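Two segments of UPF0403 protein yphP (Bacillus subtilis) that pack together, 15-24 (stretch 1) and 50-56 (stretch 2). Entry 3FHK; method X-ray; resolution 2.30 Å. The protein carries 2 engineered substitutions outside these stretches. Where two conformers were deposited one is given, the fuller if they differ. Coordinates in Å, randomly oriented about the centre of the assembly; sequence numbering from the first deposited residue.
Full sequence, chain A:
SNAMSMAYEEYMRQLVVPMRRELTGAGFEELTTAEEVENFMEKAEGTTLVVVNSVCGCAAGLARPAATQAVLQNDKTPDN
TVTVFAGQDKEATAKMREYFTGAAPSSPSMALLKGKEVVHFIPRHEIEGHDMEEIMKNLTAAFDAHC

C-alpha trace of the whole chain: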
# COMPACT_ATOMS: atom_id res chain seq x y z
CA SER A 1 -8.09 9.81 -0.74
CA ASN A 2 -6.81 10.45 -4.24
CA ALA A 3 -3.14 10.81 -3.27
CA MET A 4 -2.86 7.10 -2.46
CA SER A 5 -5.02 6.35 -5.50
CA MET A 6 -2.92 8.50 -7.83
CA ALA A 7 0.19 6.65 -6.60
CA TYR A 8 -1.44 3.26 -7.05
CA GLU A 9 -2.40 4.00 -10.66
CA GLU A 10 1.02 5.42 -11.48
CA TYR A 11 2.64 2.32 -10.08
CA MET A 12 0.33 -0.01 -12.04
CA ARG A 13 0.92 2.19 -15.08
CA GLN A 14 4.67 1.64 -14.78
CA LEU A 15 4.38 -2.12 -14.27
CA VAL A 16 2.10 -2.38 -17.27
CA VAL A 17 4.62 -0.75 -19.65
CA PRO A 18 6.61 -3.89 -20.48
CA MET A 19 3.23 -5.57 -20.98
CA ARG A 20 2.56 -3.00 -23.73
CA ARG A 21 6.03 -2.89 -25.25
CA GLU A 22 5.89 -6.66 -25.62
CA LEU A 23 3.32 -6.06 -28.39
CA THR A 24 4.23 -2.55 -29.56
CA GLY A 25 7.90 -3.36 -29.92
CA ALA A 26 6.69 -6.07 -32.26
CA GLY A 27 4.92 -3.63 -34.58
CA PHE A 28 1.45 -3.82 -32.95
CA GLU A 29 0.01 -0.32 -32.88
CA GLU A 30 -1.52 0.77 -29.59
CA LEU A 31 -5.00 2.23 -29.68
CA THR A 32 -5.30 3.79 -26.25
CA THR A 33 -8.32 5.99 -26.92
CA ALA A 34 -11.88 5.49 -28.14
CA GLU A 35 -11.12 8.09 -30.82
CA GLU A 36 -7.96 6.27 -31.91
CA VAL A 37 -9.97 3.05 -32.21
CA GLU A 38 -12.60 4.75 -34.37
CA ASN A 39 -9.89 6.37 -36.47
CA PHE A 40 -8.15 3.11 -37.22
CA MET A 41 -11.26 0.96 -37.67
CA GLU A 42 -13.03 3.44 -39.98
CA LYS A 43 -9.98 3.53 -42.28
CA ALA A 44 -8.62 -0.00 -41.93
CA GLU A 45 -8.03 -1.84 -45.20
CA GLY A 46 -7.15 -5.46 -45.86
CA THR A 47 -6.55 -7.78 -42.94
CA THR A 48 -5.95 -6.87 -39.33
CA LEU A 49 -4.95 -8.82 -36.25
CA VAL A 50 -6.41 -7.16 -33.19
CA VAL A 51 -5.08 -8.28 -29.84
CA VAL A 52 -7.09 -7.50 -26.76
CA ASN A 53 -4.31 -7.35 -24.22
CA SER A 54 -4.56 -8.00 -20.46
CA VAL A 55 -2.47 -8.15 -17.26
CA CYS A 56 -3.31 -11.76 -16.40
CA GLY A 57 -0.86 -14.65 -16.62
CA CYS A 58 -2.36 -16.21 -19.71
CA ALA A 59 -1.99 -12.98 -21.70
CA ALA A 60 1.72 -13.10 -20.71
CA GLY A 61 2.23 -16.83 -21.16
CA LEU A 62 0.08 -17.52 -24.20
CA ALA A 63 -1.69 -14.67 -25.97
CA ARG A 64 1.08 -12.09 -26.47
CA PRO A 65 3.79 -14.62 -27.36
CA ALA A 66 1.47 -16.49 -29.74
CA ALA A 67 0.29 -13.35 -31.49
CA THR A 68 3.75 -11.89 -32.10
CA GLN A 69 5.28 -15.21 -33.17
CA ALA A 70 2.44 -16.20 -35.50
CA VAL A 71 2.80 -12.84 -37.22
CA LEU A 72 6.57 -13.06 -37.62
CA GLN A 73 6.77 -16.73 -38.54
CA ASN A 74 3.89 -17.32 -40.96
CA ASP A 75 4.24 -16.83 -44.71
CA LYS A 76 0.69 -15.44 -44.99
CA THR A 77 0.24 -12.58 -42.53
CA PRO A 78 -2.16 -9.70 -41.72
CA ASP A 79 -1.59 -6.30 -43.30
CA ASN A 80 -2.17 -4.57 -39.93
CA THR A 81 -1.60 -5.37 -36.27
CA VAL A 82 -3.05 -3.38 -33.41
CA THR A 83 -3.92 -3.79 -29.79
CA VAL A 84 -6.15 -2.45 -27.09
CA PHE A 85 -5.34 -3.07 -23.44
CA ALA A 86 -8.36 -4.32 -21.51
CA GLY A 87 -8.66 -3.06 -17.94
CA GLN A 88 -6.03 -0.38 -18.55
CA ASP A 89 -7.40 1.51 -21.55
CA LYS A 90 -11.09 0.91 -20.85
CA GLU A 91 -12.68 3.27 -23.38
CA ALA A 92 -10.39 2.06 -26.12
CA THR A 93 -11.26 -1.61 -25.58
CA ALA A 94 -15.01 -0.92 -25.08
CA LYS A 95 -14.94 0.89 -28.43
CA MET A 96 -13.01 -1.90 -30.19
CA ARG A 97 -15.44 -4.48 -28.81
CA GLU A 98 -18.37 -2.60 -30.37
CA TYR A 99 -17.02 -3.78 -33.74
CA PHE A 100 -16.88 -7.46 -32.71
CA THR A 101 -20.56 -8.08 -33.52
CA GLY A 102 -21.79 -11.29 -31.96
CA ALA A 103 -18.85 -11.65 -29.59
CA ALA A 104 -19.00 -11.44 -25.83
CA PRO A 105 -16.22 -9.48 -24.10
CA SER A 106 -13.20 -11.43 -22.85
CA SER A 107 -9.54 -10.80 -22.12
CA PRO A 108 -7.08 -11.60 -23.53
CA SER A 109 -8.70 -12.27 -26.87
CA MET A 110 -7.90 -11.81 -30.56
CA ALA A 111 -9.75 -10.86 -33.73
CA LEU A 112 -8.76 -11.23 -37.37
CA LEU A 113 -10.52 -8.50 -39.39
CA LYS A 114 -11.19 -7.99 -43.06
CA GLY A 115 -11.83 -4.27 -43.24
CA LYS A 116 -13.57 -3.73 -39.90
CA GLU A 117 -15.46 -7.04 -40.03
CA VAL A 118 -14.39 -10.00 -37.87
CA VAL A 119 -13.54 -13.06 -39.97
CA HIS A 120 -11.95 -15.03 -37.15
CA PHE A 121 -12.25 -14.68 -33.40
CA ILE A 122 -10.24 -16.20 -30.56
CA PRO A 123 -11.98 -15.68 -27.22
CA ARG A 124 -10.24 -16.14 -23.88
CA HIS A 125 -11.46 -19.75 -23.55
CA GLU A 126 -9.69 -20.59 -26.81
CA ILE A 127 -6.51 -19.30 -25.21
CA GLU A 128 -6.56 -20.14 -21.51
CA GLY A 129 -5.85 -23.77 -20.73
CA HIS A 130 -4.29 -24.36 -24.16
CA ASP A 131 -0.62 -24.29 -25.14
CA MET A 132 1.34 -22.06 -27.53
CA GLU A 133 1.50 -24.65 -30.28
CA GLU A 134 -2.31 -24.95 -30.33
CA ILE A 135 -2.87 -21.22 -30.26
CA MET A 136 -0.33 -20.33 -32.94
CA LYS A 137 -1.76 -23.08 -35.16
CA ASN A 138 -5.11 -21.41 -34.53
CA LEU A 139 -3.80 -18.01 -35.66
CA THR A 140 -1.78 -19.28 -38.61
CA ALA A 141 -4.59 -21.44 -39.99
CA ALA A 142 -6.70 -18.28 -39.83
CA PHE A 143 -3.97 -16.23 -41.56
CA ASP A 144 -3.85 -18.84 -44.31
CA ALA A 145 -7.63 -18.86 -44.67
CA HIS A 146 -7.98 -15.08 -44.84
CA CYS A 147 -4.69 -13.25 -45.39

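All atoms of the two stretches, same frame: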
# COMPACT_ATOMS: atom_id res chain seq x y z
N LEU A 15 4.22 -0.67 -14.20
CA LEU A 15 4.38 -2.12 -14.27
C LEU A 15 3.76 -2.68 -15.54
O LEU A 15 4.11 -3.77 -15.99
CB LEU A 15 3.74 -2.80 -13.07
CG LEU A 15 4.25 -2.43 -11.68
CD1 LEU A 15 3.38 -3.13 -10.64
CD2 LEU A 15 5.74 -2.79 -11.51
N VAL A 16 2.82 -1.93 -16.09
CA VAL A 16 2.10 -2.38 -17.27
C VAL A 16 2.88 -2.08 -18.56
O VAL A 16 2.63 -2.70 -19.60
CB VAL A 16 0.69 -1.79 -17.29
CG1 VAL A 16 0.15 -1.72 -18.69
CG2 VAL A 16 -0.22 -2.61 -16.38
N VAL A 17 3.84 -1.17 -18.48
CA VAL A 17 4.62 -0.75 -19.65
C VAL A 17 5.25 -1.91 -20.42
O VAL A 17 5.02 -2.04 -21.61
CB VAL A 17 5.73 0.25 -19.26
CG1 VAL A 17 6.74 0.40 -20.39
CG2 VAL A 17 5.12 1.60 -18.90
N PRO A 18 6.04 -2.76 -19.74
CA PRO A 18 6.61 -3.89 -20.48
C PRO A 18 5.53 -4.79 -21.06
O PRO A 18 5.78 -5.49 -22.04
CB PRO A 18 7.42 -4.64 -19.41
CG PRO A 18 6.82 -4.19 -18.12
CD PRO A 18 6.52 -2.75 -18.35
N MET A 19 4.34 -4.78 -20.46
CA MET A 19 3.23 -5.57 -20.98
C MET A 19 2.71 -4.98 -22.29
O MET A 19 2.18 -5.70 -23.13
CB MET A 19 2.10 -5.72 -19.95
CG MET A 19 2.53 -6.47 -18.69
SD MET A 19 1.22 -6.72 -17.45
CE MET A 19 2.23 -6.86 -15.97
N ARG A 20 2.88 -3.66 -22.46
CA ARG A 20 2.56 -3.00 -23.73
C ARG A 20 3.68 -3.19 -24.74
O ARG A 20 3.45 -3.65 -25.86
CB ARG A 20 2.33 -1.51 -23.52
CG ARG A 20 1.16 -1.19 -22.61
CD ARG A 20 1.11 0.28 -22.27
NE ARG A 20 -0.00 0.59 -21.37
CZ ARG A 20 -1.19 1.05 -21.77
NH1 ARG A 20 -1.42 1.25 -23.06
NH2 ARG A 20 -2.14 1.30 -20.89
N ARG A 21 4.89 -2.82 -24.35
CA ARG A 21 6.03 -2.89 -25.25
C ARG A 21 6.20 -4.28 -25.85
O ARG A 21 6.65 -4.42 -26.99
CB ARG A 21 7.31 -2.45 -24.53
CG ARG A 21 7.47 -0.95 -24.43
CD ARG A 21 8.81 -0.64 -23.77
NE ARG A 21 9.03 0.79 -23.59
CZ ARG A 21 9.70 1.31 -22.57
NH1 ARG A 21 10.21 0.52 -21.63
NH2 ARG A 21 9.85 2.63 -22.48
N GLU A 22 5.83 -5.31 -25.09
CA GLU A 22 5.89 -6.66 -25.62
C GLU A 22 5.19 -6.76 -26.98
O GLU A 22 5.70 -7.40 -27.90
CB GLU A 22 5.31 -7.68 -24.63
CG GLU A 22 5.26 -9.09 -25.18
CD GLU A 22 5.17 -10.15 -24.09
OE1 GLU A 22 5.11 -9.76 -22.90
OE2 GLU A 22 5.16 -11.36 -24.42
N LEU A 23 4.03 -6.11 -27.12
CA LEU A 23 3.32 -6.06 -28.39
C LEU A 23 3.79 -4.93 -29.31
O LEU A 23 3.99 -5.14 -30.51
CB LEU A 23 1.80 -5.93 -28.18
CG LEU A 23 1.13 -7.12 -27.49
CD1 LEU A 23 -0.33 -6.83 -27.18
CD2 LEU A 23 1.27 -8.38 -28.34
N THR A 24 3.97 -3.73 -28.74
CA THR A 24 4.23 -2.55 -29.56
C THR A 24 5.62 -2.60 -30.16
O THR A 24 5.83 -2.15 -31.29
CB THR A 24 4.00 -1.22 -28.79
OG1 THR A 24 4.82 -1.17 -27.62
CG2 THR A 24 2.53 -1.10 -28.37
N VAL A 50 -6.18 -7.97 -34.36
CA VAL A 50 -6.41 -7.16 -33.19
C VAL A 50 -6.12 -8.06 -31.99
O VAL A 50 -6.62 -9.19 -31.91
CB VAL A 50 -7.87 -6.65 -33.13
CG1 VAL A 50 -8.15 -5.91 -31.82
CG2 VAL A 50 -8.19 -5.75 -34.35
N VAL A 51 -5.30 -7.56 -31.08
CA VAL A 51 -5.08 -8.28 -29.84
C VAL A 51 -5.67 -7.48 -28.69
O VAL A 51 -5.33 -6.31 -28.49
CB VAL A 51 -3.59 -8.53 -29.57
CG1 VAL A 51 -3.40 -9.19 -28.20
CG2 VAL A 51 -3.00 -9.39 -30.67
N VAL A 52 -6.59 -8.10 -27.98
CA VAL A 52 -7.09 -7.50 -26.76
C VAL A 52 -6.21 -7.96 -25.61
O VAL A 52 -6.30 -9.11 -25.16
CB VAL A 52 -8.54 -7.88 -26.50
CG1 VAL A 52 -8.98 -7.33 -25.15
CG2 VAL A 52 -9.40 -7.32 -27.62
N ASN A 53 -5.35 -7.04 -25.18
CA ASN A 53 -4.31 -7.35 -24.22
C ASN A 53 -4.89 -7.36 -22.80
O ASN A 53 -6.03 -6.94 -22.60
CB ASN A 53 -3.18 -6.33 -24.36
CG ASN A 53 -1.85 -6.85 -23.84
OD1 ASN A 53 -1.75 -8.00 -23.39
ND2 ASN A 53 -0.83 -6.01 -23.88
N SER A 54 -4.10 -7.84 -21.84
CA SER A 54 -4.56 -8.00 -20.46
C SER A 54 -3.36 -8.24 -19.53
O SER A 54 -2.31 -8.67 -19.98
CB SER A 54 -5.53 -9.18 -20.37
OG SER A 54 -5.68 -9.64 -19.03
N VAL A 55 -3.54 -7.98 -18.24
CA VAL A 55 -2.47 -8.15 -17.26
C VAL A 55 -2.29 -9.61 -16.79
O VAL A 55 -1.26 -9.97 -16.23
CB VAL A 55 -2.72 -7.26 -16.02
CG1 VAL A 55 -1.65 -7.47 -14.97
CG2 VAL A 55 -2.76 -5.80 -16.43
N CYS A 56 -3.31 -10.43 -16.99
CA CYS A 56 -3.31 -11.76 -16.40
C CYS A 56 -2.22 -12.67 -16.98
O CYS A 56 -1.68 -12.42 -18.06
CB CYS A 56 -4.68 -12.40 -16.57
SG CYS A 56 -5.12 -12.50 -18.29

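Helix 15-24 packs against strand 50-53 and the loop that follows it, running nearly antiparallel to the strand at 167° with the axes 10.7 Å apart at closest approach. The contact is small and mostly apolar, burying 286 Å² in total, and because the directions oppose, later residues of the helix meet earlier residues of the second stretch. L15 stays out of reach. V16 makes the first contact, its CG2 lying 4.1 Å from CG2 of V55, a van der Waals touch between two branched side chains. One turn on, M19 points toward the second stretch, and its extended side chain carries SD to 3.9 Å from CG1 of V55, so V55 packs against both helix residues.

M19 also supplies the one hydrogen bond across the interface: N53 ND2 donates to M19 O at 3.1 Å. The helix is kinked here, and N of L23 bonds to R20 O rather than to M19 O, leaving that carbonyl available to the asparagine. The amide of N53 is held at its other end too, where OD1 accepts a weak bond from S54 N at 2.8 Å.

R20 points away, whereas L23 completes the contact: its CD1 lies 3.4 Å from N53 ND2 and 4.0 Å from CG1 of V51, joining buried aliphatic surfaces beside the polar link.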